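Local structure of chymotrypsin (Cellulomonas bogoriensis, 2EA3) at residues Ile19-Asn24 / Ser140-Asn145; Ala70-Tyr75 / Cys95-Thr100; Gly102-Thr107 / Thr129-Pro134; Arg123-Thr128 / Thr163-Pro168. The protein probably hydrolyses peptide bonds as a serine endopeptidase of the S1 family, this chain being its trypsin-like protease domain. All coordinates share one frame; numbering follows the deposited sequence.

Contact 1. Residues Ile19-Asn24 / Ser140-Asn145; sequences IGFAVN and SLLAGN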
loop_
_atom_site.group_PDB
_atom_site.type_symbol
_atom_site.label_atom_id
_atom_site.label_comp_id
_atom_site.label_asym_id
_atom_site.label_seq_id
_atom_site.Cartn_x
_atom_site.Cartn_y
_atom_site.Cartn_z
ATOM N N ILE A 19 -4.205 -3.894 -2.251
ATOM C CA ILE A 19 -3.856 -4.290 -0.889
ATOM C C ILE A 19 -2.413 -3.909 -0.587
ATOM O O ILE A 19 -1.519 -4.123 -1.420
ATOM C CB ILE A 19 -4.037 -5.808 -0.702
ATOM C CG1 ILE A 19 -5.518 -6.187 -0.871
ATOM C CG2 ILE A 19 -3.541 -6.273 0.682
ATOM C CD1 ILE A 19 -5.733 -7.646 -1.123
ATOM N N GLY A 20 -2.201 -3.352 0.610
ATOM C CA GLY A 20 -0.880 -3.001 1.090
ATOM C C GLY A 20 -0.236 -4.218 1.740
ATOM O O GLY A 20 0.558 -4.940 1.103
ATOM N N PHE A 21 -0.612 -4.473 2.995
ATOM C CA PHE A 21 -0.065 -5.598 3.743
ATOM C C PHE A 21 -1.116 -6.145 4.661
ATOM O O PHE A 21 -1.937 -5.394 5.152
ATOM C CB PHE A 21 1.112 -5.155 4.599
ATOM C CG PHE A 21 2.255 -4.643 3.800
ATOM C CD1 PHE A 21 3.128 -5.545 3.166
ATOM C CD2 PHE A 21 2.445 -3.268 3.645
ATOM C CE1 PHE A 21 4.179 -5.070 2.383
ATOM C CE2 PHE A 21 3.503 -2.783 2.865
ATOM C CZ PHE A 21 4.370 -3.685 2.240
ATOM N N ALA A 22 -1.046 -7.457 4.903
ATOM C CA ALA A 22 -1.881 -8.107 5.903
ATOM C C ALA A 22 -1.375 -7.789 7.310
ATOM O O ALA A 22 -0.176 -7.833 7.593
ATOM C CB ALA A 22 -1.891 -9.602 5.672
ATOM N N VAL A 23 -2.318 -7.476 8.180
ATOM C CA VAL A 23 -2.059 -7.189 9.589
ATOM C C VAL A 23 -3.081 -7.961 10.415
ATOM O O VAL A 23 -4.066 -8.434 9.864
ATOM C CB VAL A 23 -2.190 -5.669 9.899
ATOM C CG1 VAL A 23 -1.128 -4.859 9.120
ATOM C CG2 VAL A 23 -3.567 -5.161 9.586
ATOM N N ASN A 24 -2.886 -8.078 11.729
ATOM C CA ASN A 24 -3.916 -8.734 12.547
ATOM C C ASN A 24 -5.246 -8.037 12.311
ATOM O O ASN A 24 -5.342 -6.813 12.468
ATOM C CB ASN A 24 -3.598 -8.640 14.039
ATOM C CG ASN A 24 -2.445 -9.520 14.453
ATOM O OD1 ASN A 24 -2.294 -10.650 13.982
ATOM N ND2 ASN A 24 -1.633 -9.012 15.363
ATOM N N SER A 140 1.729 -2.473 -2.104
ATOM C CA SER A 140 2.889 -2.731 -1.259
ATOM C C SER A 140 4.144 -2.096 -1.807
ATOM O O SER A 140 4.398 -2.141 -3.004
ATOM C CB SER A 140 3.156 -4.241 -1.194
ATOM O OG SER A 140 1.935 -4.967 -1.194
ATOM N N LEU A 141 4.959 -1.562 -0.913
ATOM C CA LEU A 141 6.320 -1.194 -1.250
ATOM C C LEU A 141 7.244 -2.005 -0.345
ATOM O O LEU A 141 7.115 -1.957 0.877
ATOM C CB LEU A 141 6.564 0.301 -1.027
ATOM C CG LEU A 141 7.959 0.746 -1.471
ATOM C CD1 LEU A 141 8.074 0.694 -2.994
ATOM C CD2 LEU A 141 8.236 2.178 -0.927
ATOM N N LEU A 142 8.154 -2.752 -0.963
ATOM C CA LEU A 142 9.093 -3.605 -0.228
ATOM C C LEU A 142 10.516 -3.147 -0.497
ATOM O O LEU A 142 10.831 -2.738 -1.615
ATOM C CB LEU A 142 8.956 -5.061 -0.705
ATOM C CG LEU A 142 7.690 -5.838 -0.370
ATOM C CD1 LEU A 142 7.637 -7.106 -1.246
ATOM C CD2 LEU A 142 7.683 -6.190 1.086
ATOM N N ALA A 143 11.363 -3.218 0.522
ATOM C CA ALA A 143 12.802 -3.231 0.301
ATOM C C ALA A 143 13.211 -4.643 0.671
ATOM O O ALA A 143 13.221 -4.995 1.842
ATOM C CB ALA A 143 13.481 -2.225 1.168
ATOM N N GLY A 144 13.475 -5.468 -0.329
ATOM C CA GLY A 144 13.717 -6.892 -0.097
ATOM C C GLY A 144 12.476 -7.534 0.523
ATOM O O GLY A 144 11.402 -7.543 -0.089
ATOM N N ASN A 145 12.605 -8.080 1.727
ATOM C CA ASN A 145 11.449 -8.678 2.387
ATOM C C ASN A 145 10.859 -7.803 3.490
ATOM O O ASN A 145 10.087 -8.289 4.325
ATOM C CB ASN A 145 11.772 -10.087 2.917
ATOM C CG ASN A 145 12.157 -11.057 1.809
ATOM O OD1 ASN A 145 11.297 -11.650 1.132
ATOM N ND2 ASN A 145 13.465 -11.232 1.621
#
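I19, G20 and F21 meet S140, L141 and L142 where the two six-stranded antiparallel beta-barrels of the chymotrypsin fold face each other: strand 14-23 belongs to the first barrel and strand 140-143 to the second. The short strand axes, 21-23 and 140-143, stand at 94° with a closest approach of 9.6 Å, so one hydrogen bond and side-chain packing join the barrels here, not sheet pairing. I19 takes a small part: its O lies 3.6 Å from S140 OG, while its hydrocarbon end heads away from the second barrel. G20 and F21 both face I28 in a classic beta bulge, and G20 O accepts from S140 OG at 2.7 Å. The hydroxyl arrives in the carbonyl plane on a lone pair, with a C=O...donor angle of 140°. Serine suits the place because its short side chain brings a donor to a buried carbonyl; chi1 of -36°, some way off the staggered value, puts OG beside its backbone N and facing G20 O. F21 then spans the gap with its flat apolar ring. S140 OG sits over one ring face, offset toward the rim, and CE1 of F21 packs on L142 CD2 at 3.9 Å. V72, M180 and A147 also line this ring. At the ring's far edge, F21 CZ lies 3.7 Å from S140 CB and points in plane at L141 O, 3.5 Å away.

Contact 2. Residues Ala70-Tyr75 / Cys95-Thr100; sequences AQVNNY and CRSGST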
loop_
_atom_site.group_PDB
_atom_site.type_symbol
_atom_site.label_atom_id
_atom_site.label_comp_id
_atom_site.label_asym_id
_atom_site.label_seq_id
_atom_site.Cartn_x
_atom_site.Cartn_y
_atom_site.Cartn_z
ATOM N N ALA A 70 1.215 -13.465 4.742
ATOM C CA ALA A 70 2.377 -12.594 4.852
ATOM C C ALA A 70 3.129 -12.603 3.515
ATOM O O ALA A 70 4.307 -12.946 3.442
ATOM C CB ALA A 70 3.261 -13.058 5.982
ATOM N N GLN A 71 2.429 -12.224 2.450
ATOM C CA GLN A 71 2.976 -12.336 1.095
ATOM C C GLN A 71 2.571 -11.136 0.272
ATOM O O GLN A 71 1.544 -10.508 0.543
ATOM C CB GLN A 71 2.444 -13.589 0.400
ATOM C CG GLN A 71 2.796 -14.887 1.104
ATOM C CD GLN A 71 2.541 -16.076 0.229
ATOM O OE1 GLN A 71 3.472 -16.809 -0.111
ATOM N NE2 GLN A 71 1.306 -16.254 -0.186
ATOM N N VAL A 72 3.400 -10.827 -0.720
ATOM C CA VAL A 72 3.129 -9.817 -1.730
ATOM C C VAL A 72 3.204 -10.488 -3.108
ATOM O O VAL A 72 4.098 -11.305 -3.375
ATOM C CB VAL A 72 4.126 -8.615 -1.632
ATOM C CG1 VAL A 72 3.940 -7.668 -2.804
ATOM C CG2 VAL A 72 3.957 -7.861 -0.292
ATOM N N ASN A 73 2.247 -10.179 -3.973
ATOM C CA ASN A 73 2.239 -10.736 -5.318
ATOM C C ASN A 73 3.378 -10.126 -6.145
ATOM O O ASN A 73 3.467 -8.900 -6.241
ATOM C CB ASN A 73 0.897 -10.417 -5.963
ATOM C CG ASN A 73 0.655 -11.185 -7.248
ATOM O OD1 ASN A 73 1.576 -11.783 -7.818
ATOM N ND2 ASN A 73 -0.592 -11.157 -7.719
ATOM N N ASN A 74 4.249 -10.958 -6.736
ATOM C CA ASN A 74 5.290 -10.400 -7.632
ATOM C C ASN A 74 4.881 -10.263 -9.094
ATOM O O ASN A 74 5.680 -9.806 -9.933
ATOM C CB ASN A 74 6.631 -11.145 -7.501
ATOM C CG ASN A 74 6.593 -12.549 -8.082
ATOM O OD1 ASN A 74 5.673 -12.932 -8.795
ATOM N ND2 ASN A 74 7.618 -13.331 -7.766
ATOM N N TYR A 75 3.641 -10.659 -9.396
ATOM C CA TYR A 75 3.077 -10.598 -10.744
ATOM C C TYR A 75 3.877 -11.351 -11.809
ATOM O O TYR A 75 3.805 -11.027 -12.989
ATOM C CB TYR A 75 2.814 -9.150 -11.157
ATOM C CG TYR A 75 1.591 -8.623 -10.448
ATOM C CD1 TYR A 75 0.330 -8.835 -10.977
ATOM C CD2 TYR A 75 1.696 -7.954 -9.240
ATOM C CE1 TYR A 75 -0.804 -8.406 -10.338
ATOM C CE2 TYR A 75 0.541 -7.507 -8.568
ATOM C CZ TYR A 75 -0.695 -7.720 -9.147
ATOM O OH TYR A 75 -1.861 -7.304 -8.558
ATOM N N CYS A 95 10.707 -2.128 -4.444
ATOM C CA CYS A 95 9.802 -2.594 -5.503
ATOM C C CYS A 95 8.391 -2.455 -4.998
ATOM O O CYS A 95 8.118 -2.694 -3.809
ATOM C CB CYS A 95 10.041 -4.054 -5.848
ATOM S SG CYS A 95 11.635 -4.359 -6.603
ATOM N N ARG A 96 7.509 -2.099 -5.924
ATOM C CA ARG A 96 6.115 -1.867 -5.652
ATOM C C ARG A 96 5.288 -2.947 -6.362
ATOM O O ARG A 96 5.616 -3.333 -7.472
ATOM C CB ARG A 96 5.727 -0.482 -6.204
ATOM C CG ARG A 96 4.232 -0.153 -5.965
ATOM C CD ARG A 96 3.731 1.026 -6.820
ATOM N NE ARG A 96 4.097 0.923 -8.240
ATOM C CZ ARG A 96 3.592 0.029 -9.094
ATOM N NH1 ARG A 96 2.683 -0.855 -8.689
ATOM N NH2 ARG A 96 4.001 0.015 -10.365
ATOM N N SER A 97 4.238 -3.432 -5.703
ATOM C CA SER A 97 3.292 -4.343 -6.318
ATOM C C SER A 97 1.933 -3.648 -6.331
ATOM O O SER A 97 1.465 -3.169 -5.310
ATOM C CB SER A 97 3.213 -5.620 -5.486
ATOM O OG SER A 97 2.347 -6.571 -6.073
ATOM N N GLY A 98 1.302 -3.587 -7.495
ATOM C CA GLY A 98 0.008 -2.955 -7.621
ATOM C C GLY A 98 -0.779 -3.615 -8.736
ATOM O O GLY A 98 -0.214 -4.237 -9.641
ATOM N N SER A 99 -2.089 -3.484 -8.664
ATOM C CA SER A 99 -2.974 -4.267 -9.533
ATOM C C SER A 99 -3.124 -3.724 -10.966
ATOM O O SER A 99 -3.733 -4.380 -11.807
ATOM C CB SER A 99 -4.345 -4.356 -8.878
ATOM O OG SER A 99 -4.930 -3.073 -8.830
ATOM N N THR A 100 -2.613 -2.529 -11.251
ATOM C CA THR A 100 -2.721 -1.978 -12.605
ATOM C C THR A 100 -1.472 -2.209 -13.428
ATOM O O THR A 100 -1.548 -2.523 -14.612
ATOM C CB THR A 100 -3.048 -0.471 -12.575
ATOM O OG1 THR A 100 -4.281 -0.324 -11.872
ATOM C CG2 THR A 100 -3.174 0.119 -14.001
#
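S97 and N73 supply the hydrogen bond of this contact: S97 OG donates to N73 O at 2.6 Å, in the carbonyl plane, with a C=O...donor angle of 149°. The serine OG is anti to its own backbone N, a torsion that carries the hydroxyl across to the other segment. A second bond shapes the chain itself. N73 OD1 accepts from Y75 N at 2.8 Å, with the donor well above the carbonyl plane and an N-H...acceptor angle of 159°. This Asx turn, for which asparagine is well fitted, follows the end of strand 71-73, and Y75 comes round to face S97. That strand pairs with 79-81 in a small two-stranded sheet in the connection between the two beta-barrels of the chymotrypsin fold, whereas strand 93-98 lies in the second barrel. The Y75 ring is met in several ways. N73 ND2 lies over the centre of one face, S97 OG lies in plane at the edge, 3.2 Å from Y75 CE2, and Y75 OH reaches S99 CA at 3.4 Å. The phenol oxygen has its polar partner in G6 O. In the packing, V72 CG1, anti to the backbone N (chi1 173°), is the methyl turned to S97, 3.5 Å from S97 CB and tighter than usual. A beta carbon at G98 would run into R96 NH1 as it is placed here, which suits glycine.

Contact 3. Residues Gly102-Thr107 / Thr129-Pro134; sequences GWHCGT and TVCAEP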
loop_
_atom_site.group_PDB
_atom_site.type_symbol
_atom_site.label_atom_id
_atom_site.label_comp_id
_atom_site.label_asym_id
_atom_site.label_seq_id
_atom_site.Cartn_x
_atom_site.Cartn_y
_atom_site.Cartn_z
ATOM N N GLY A 102 1.412 -4.017 -12.034
ATOM C CA GLY A 102 2.195 -5.142 -11.540
ATOM C C GLY A 102 3.392 -4.730 -10.690
ATOM O O GLY A 102 3.288 -3.878 -9.824
ATOM N N TRP A 103 4.538 -5.327 -10.980
ATOM C CA TRP A 103 5.738 -5.219 -10.144
ATOM C C TRP A 103 6.731 -4.315 -10.843
ATOM O O TRP A 103 7.159 -4.606 -11.967
ATOM C CB TRP A 103 6.328 -6.611 -9.990
ATOM C CG TRP A 103 7.578 -6.743 -9.206
ATOM C CD1 TRP A 103 8.847 -6.741 -9.689
ATOM C CD2 TRP A 103 7.675 -6.951 -7.792
ATOM N NE1 TRP A 103 9.744 -6.925 -8.651
ATOM C CE2 TRP A 103 9.048 -7.067 -7.480
ATOM C CE3 TRP A 103 6.731 -7.074 -6.763
ATOM C CZ2 TRP A 103 9.509 -7.296 -6.178
ATOM C CZ3 TRP A 103 7.183 -7.290 -5.454
ATOM C CH2 TRP A 103 8.572 -7.395 -5.178
ATOM N N HIS A 104 7.073 -3.209 -10.188
ATOM C CA HIS A 104 8.016 -2.224 -10.731
ATOM C C HIS A 104 8.892 -1.719 -9.617
ATOM O O HIS A 104 8.438 -1.583 -8.477
ATOM C CB HIS A 104 7.266 -1.053 -11.346
ATOM C CG HIS A 104 6.548 -1.429 -12.594
ATOM N ND1 HIS A 104 7.142 -1.346 -13.833
ATOM C CD2 HIS A 104 5.338 -2.002 -12.790
ATOM C CE1 HIS A 104 6.298 -1.784 -14.752
ATOM N NE2 HIS A 104 5.201 -2.202 -14.146
ATOM N N CYS A 105 10.156 -1.458 -9.953
ATOM C CA CYS A 105 11.126 -1.133 -8.917
ATOM C C CYS A 105 11.793 0.208 -9.198
ATOM O O CYS A 105 11.657 0.786 -10.304
ATOM C CB CYS A 105 12.167 -2.250 -8.782
ATOM S SG CYS A 105 11.416 -3.896 -8.562
ATOM N N GLY A 106 12.490 0.706 -8.189
ATOM C CA GLY A 106 13.146 2.006 -8.278
ATOM C C GLY A 106 13.971 2.144 -7.028
ATOM O O GLY A 106 14.404 1.137 -6.446
ATOM N N THR A 107 14.161 3.384 -6.596
ATOM C CA THR A 107 14.978 3.674 -5.418
ATOM C C THR A 107 14.307 4.767 -4.600
ATOM O O THR A 107 13.560 5.607 -5.152
ATOM C CB THR A 107 16.394 4.130 -5.804
ATOM O OG1 THR A 107 16.305 5.370 -6.505
ATOM C CG2 THR A 107 17.075 3.098 -6.727
ATOM N N THR A 129 11.578 6.724 -7.309
ATOM C CA THR A 129 11.593 6.752 -8.782
ATOM C C THR A 129 10.759 5.596 -9.335
ATOM O O THR A 129 10.844 5.270 -10.526
ATOM C CB THR A 129 13.027 6.578 -9.318
ATOM O OG1 THR A 129 13.559 5.357 -8.810
ATOM C CG2 THR A 129 13.918 7.720 -8.873
ATOM N N VAL A 130 9.990 4.927 -8.467
ATOM C CA VAL A 130 9.144 3.826 -8.927
ATOM C C VAL A 130 7.964 4.460 -9.677
ATOM O O VAL A 130 7.489 5.492 -9.271
ATOM C CB VAL A 130 8.596 3.007 -7.732
ATOM C CG1 VAL A 130 7.679 1.878 -8.209
ATOM C CG2 VAL A 130 9.735 2.459 -6.849
ATOM N N CYS A 131 7.490 3.837 -10.758
ATOM C CA CYS A 131 6.327 4.367 -11.472
ATOM C C CYS A 131 5.072 3.774 -10.841
ATOM O O CYS A 131 5.140 2.738 -10.197
ATOM C CB CYS A 131 6.391 3.965 -12.949
ATOM S SG CYS A 131 6.341 2.159 -13.268
ATOM N N ALA A 132 3.934 4.420 -11.037
ATOM C CA ALA A 132 2.669 3.835 -10.611
ATOM C C ALA A 132 1.578 4.448 -11.451
ATOM O O ALA A 132 1.768 5.512 -12.051
ATOM C CB ALA A 132 2.408 4.114 -9.140
ATOM N N GLU A 133 0.451 3.756 -11.514
ATOM C CA GLU A 133 -0.697 4.283 -12.229
ATOM C C GLU A 133 -1.882 4.182 -11.290
ATOM O O GLU A 133 -1.768 3.566 -10.246
ATOM C CB GLU A 133 -0.877 3.551 -13.573
ATOM C CG GLU A 133 0.234 3.992 -14.563
ATOM C CD GLU A 133 0.246 3.252 -15.880
ATOM O OE1 GLU A 133 -0.826 2.781 -16.297
ATOM O OE2 GLU A 133 1.334 3.138 -16.504
ATOM N N PRO A 134 -2.985 4.872 -11.610
ATOM C CA PRO A 134 -4.160 4.698 -10.774
ATOM C C PRO A 134 -4.623 3.237 -10.822
ATOM O O PRO A 134 -4.663 2.583 -11.914
ATOM C CB PRO A 134 -5.185 5.644 -11.421
ATOM C CG PRO A 134 -4.317 6.686 -12.152
ATOM C CD PRO A 134 -3.228 5.827 -12.709
HETATM O O HOH W 1 9.400 1.856 -11.778
HETATM O O HOH W 2 16.052 4.660 -9.598
#
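T107 and T129 are linked by two hydrogen bonds. T107 N donates to T129 OG1 at 3.0 Å with an N-H...acceptor angle of 151°, and T129 N donates to T107 O at 3.1 Å. T129 OG1 stands between its backbone N and carbonyl carbon (chi1 57°), which sets this oxygen before T107 N. A water joins both threonine hydroxyls, and another donates to C105 O while accepting from C131 N, filling in where the backbones are too far apart to bond directly. G106 is glycine with reason: a beta carbon there would collide with T129 OG1 and V130 N. V130 therefore comes close, its CG2 3.5 Å from G106 N and its CG1 3.6 Å from H104 O, the two methyls lying against successive peptide groups of the strand. Farther along, C131 SG lies over a face of the H104 imidazole, 3.9 Å from the centroid and 29° off the normal, a sulfur-aromatic contact. Disulfides fix both cysteines: C105 to C95 and C131 to C158. Strand 102-110 lies between strands 93-98 and 125-128 of the second barrel of the chymotrypsin fold, and segment 129-134 continues from strand 125-128 as the loop that leads toward strand 140-143.

Contact 4. Residues Arg123-Thr128 / Thr163-Pro168; sequences RGLIRT and TTFFQP. With SO4 (sulfate ion), chain D.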
loop_
_atom_site.group_PDB
_atom_site.type_symbol
_atom_site.label_atom_id
_atom_site.label_comp_id
_atom_site.label_asym_id
_atom_site.label_seq_id
_atom_site.Cartn_x
_atom_site.Cartn_y
_atom_site.Cartn_z
ATOM N N ARG A 123 1.763 14.853 3.940
ATOM C CA ARG A 123 3.150 15.014 4.373
ATOM C C ARG A 123 3.706 13.684 4.857
ATOM O O ARG A 123 2.975 12.701 4.992
ATOM C CB ARG A 123 3.245 16.056 5.498
ATOM C CG ARG A 123 2.727 17.423 5.100
ATOM C CD ARG A 123 2.618 18.373 6.308
ATOM N NE ARG A 123 2.024 19.634 5.866
ATOM C CZ ARG A 123 0.719 19.903 5.916
ATOM N NH1 ARG A 123 -0.135 19.011 6.420
ATOM N NH2 ARG A 123 0.267 21.074 5.475
ATOM N N GLY A 124 5.008 13.649 5.091
ATOM C CA GLY A 124 5.629 12.482 5.699
ATOM C C GLY A 124 5.843 11.318 4.763
ATOM O O GLY A 124 6.003 10.180 5.232
ATOM N N LEU A 125 5.869 11.600 3.455
ATOM C CA LEU A 125 5.890 10.554 2.424
ATOM C C LEU A 125 7.283 10.139 1.980
ATOM O O LEU A 125 8.222 10.950 1.978
ATOM C CB LEU A 125 5.111 11.018 1.190
ATOM C CG LEU A 125 3.621 11.288 1.439
ATOM C CD1 LEU A 125 2.974 11.801 0.182
ATOM C CD2 LEU A 125 2.917 10.016 1.930
ATOM N N ILE A 126 7.399 8.874 1.593
ATOM C CA ILE A 126 8.610 8.344 0.974
ATOM C C ILE A 126 8.565 8.685 -0.519
ATOM O O ILE A 126 7.637 8.291 -1.224
ATOM C CB ILE A 126 8.699 6.806 1.120
ATOM C CG1 ILE A 126 8.681 6.401 2.595
ATOM C CG2 ILE A 126 9.955 6.281 0.420
ATOM C CD1 ILE A 126 8.415 4.927 2.809
ATOM N N ARG A 127 9.552 9.430 -1.000
ATOM C CA ARG A 127 9.637 9.748 -2.427
ATOM C C ARG A 127 10.490 8.702 -3.144
ATOM O O ARG A 127 11.560 8.337 -2.654
ATOM C CB ARG A 127 10.236 11.146 -2.618
ATOM C CG ARG A 127 10.156 11.657 -4.046
ATOM C CD ARG A 127 10.805 13.034 -4.195
ATOM N NE ARG A 127 11.230 13.201 -5.584
ATOM C CZ ARG A 127 10.697 14.051 -6.463
ATOM N NH1 ARG A 127 9.717 14.877 -6.111
ATOM N NH2 ARG A 127 11.170 14.087 -7.706
ATOM N N THR A 128 10.020 8.228 -4.299
ATOM C CA THR A 128 10.776 7.223 -5.084
ATOM C C THR A 128 10.744 7.472 -6.582
ATOM O O THR A 128 9.927 8.257 -7.067
ATOM C CB THR A 128 10.220 5.793 -4.906
ATOM O OG1 THR A 128 9.023 5.641 -5.698
ATOM C CG2 THR A 128 9.939 5.477 -3.405
ATOM N N THR A 163 7.401 9.548 -10.804
ATOM C CA THR A 163 7.802 9.674 -9.403
ATOM C C THR A 163 6.607 9.250 -8.564
ATOM O O THR A 163 5.517 9.755 -8.782
ATOM C CB THR A 163 8.096 11.134 -9.063
ATOM O OG1 THR A 163 9.102 11.632 -9.948
ATOM C CG2 THR A 163 8.560 11.273 -7.610
ATOM N N THR A 164 6.808 8.335 -7.626
ATOM C CA THR A 164 5.702 7.840 -6.791
ATOM C C THR A 164 6.050 8.010 -5.318
ATOM O O THR A 164 7.187 7.742 -4.904
ATOM C CB THR A 164 5.390 6.367 -7.069
ATOM O OG1 THR A 164 5.102 6.204 -8.464
ATOM C CG2 THR A 164 4.160 5.902 -6.266
ATOM N N PHE A 165 5.052 8.433 -4.542
ATOM C CA PHE A 165 5.209 8.683 -3.124
ATOM C C PHE A 165 4.455 7.636 -2.344
ATOM O O PHE A 165 3.417 7.156 -2.808
ATOM C CB PHE A 165 4.637 10.057 -2.780
ATOM C CG PHE A 165 5.374 11.202 -3.440
ATOM C CD1 PHE A 165 5.073 11.593 -4.751
ATOM C CD2 PHE A 165 6.381 11.875 -2.749
ATOM C CE1 PHE A 165 5.778 12.670 -5.363
ATOM C CE2 PHE A 165 7.062 12.935 -3.332
ATOM C CZ PHE A 165 6.762 13.326 -4.650
ATOM N N PHE A 166 4.997 7.264 -1.181
ATOM C CA PHE A 166 4.429 6.181 -0.384
ATOM C C PHE A 166 4.254 6.656 1.044
ATOM O O PHE A 166 5.107 7.380 1.585
ATOM C CB PHE A 166 5.352 4.944 -0.412
ATOM C CG PHE A 166 5.506 4.346 -1.761
ATOM C CD1 PHE A 166 6.394 4.905 -2.682
ATOM C CD2 PHE A 166 4.719 3.268 -2.155
ATOM C CE1 PHE A 166 6.529 4.365 -3.961
ATOM C CE2 PHE A 166 4.847 2.736 -3.448
ATOM C CZ PHE A 166 5.753 3.289 -4.342
ATOM N N GLN A 167 3.137 6.261 1.642
ATOM C CA GLN A 167 2.882 6.443 3.056
ATOM C C GLN A 167 3.657 5.349 3.815
ATOM O O GLN A 167 3.421 4.177 3.613
ATOM C CB GLN A 167 1.374 6.288 3.313
ATOM C CG GLN A 167 0.980 6.054 4.781
ATOM C CD GLN A 167 1.225 7.259 5.655
ATOM O OE1 GLN A 167 0.674 8.329 5.423
ATOM N NE2 GLN A 167 2.055 7.090 6.682
ATOM N N PRO A 168 4.589 5.740 4.685
ATOM C CA PRO A 168 5.371 4.727 5.447
ATOM C C PRO A 168 4.474 3.839 6.290
ATOM O O PRO A 168 3.456 4.315 6.786
ATOM C CB PRO A 168 6.244 5.566 6.396
ATOM C CG PRO A 168 6.186 6.943 5.917
ATOM C CD PRO A 168 5.007 7.119 4.957
HETATM S S SO4 D . -3.272 22.181 7.010
HETATM O O1 SO4 D . -2.746 21.025 7.731
HETATM O O2 SO4 D . -2.389 22.501 5.888
HETATM O O3 SO4 D . -4.608 21.878 6.497
HETATM O O4 SO4 D . -3.343 23.319 7.926
HETATM O O HOH W 3 1.723 10.704 6.655
#
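R127 and F165 lie side by side, pointing the same way, with the guanidinium and ring planes 85° apart. With CG anti to the backbone N (chi1 -171°), the extended arginine runs alongside the ring, R127 CG 3.4 Å from F165 CE2; long methylenes and flat ring offer each other apolar surface. The methyl T163 CG2 covers one guanidinium face, 3.7 Å from R127 CZ. On the same side L125 crosses F165 at about a right angle, L125 CD1 being 3.8 Å from F165 CB. These pairs ride on antiparallel strands 125-128 and 161-168 of the second beta-barrel of the chymotrypsin fold, where I126 and T128 make hydrogen-bonded pairs with F166 and T164. On the opposite face T128 crosses F166 at about a right angle, T128 OG1 in plane at the ring edge, 3.3 Å from F166 CE1. Threonine gives that ring a methyl, and its hydroxyl donates to T164 O at 2.9 Å and accepts from V130 N; T128 N reaches T164 O from the other face of its plane. I126 and P168 slide past each other in opposite directions. A water donates to both R123 O and Q167 OE1, the latter also accepting from D56 N. G124, at positive phi, opens a G1 beta bulge against S113; just before it, R123 NH2 donates to O2 of a sulfate ion, probably from the crystallisation liquor.

In the fold
Contacts 3 and 4 lie within the second barrel, contact 2 brings the connecting segment 70-75 against it, and contact 1 joins it to the first. Contacts 1 and 2, centres 8 Å apart, share a strand pair, with probable hydrogen bonds from L142 N to C95 O (2.8 Å) and from S97 N to S140 O (3.0 Å). The C95-C105 disulfide ties contact 2 to contact 3. T164 OG1, 2.6 Å from V130 O, links contacts 4 and 3, and L141 CD2 meets F166 CG at 3.6 Å between contacts 1 and 4. S137, H32 and D56 probably form the catalytic triad; S137 lies in sequence between segments 129-134 and 140-145, and Q167 bonds to D56.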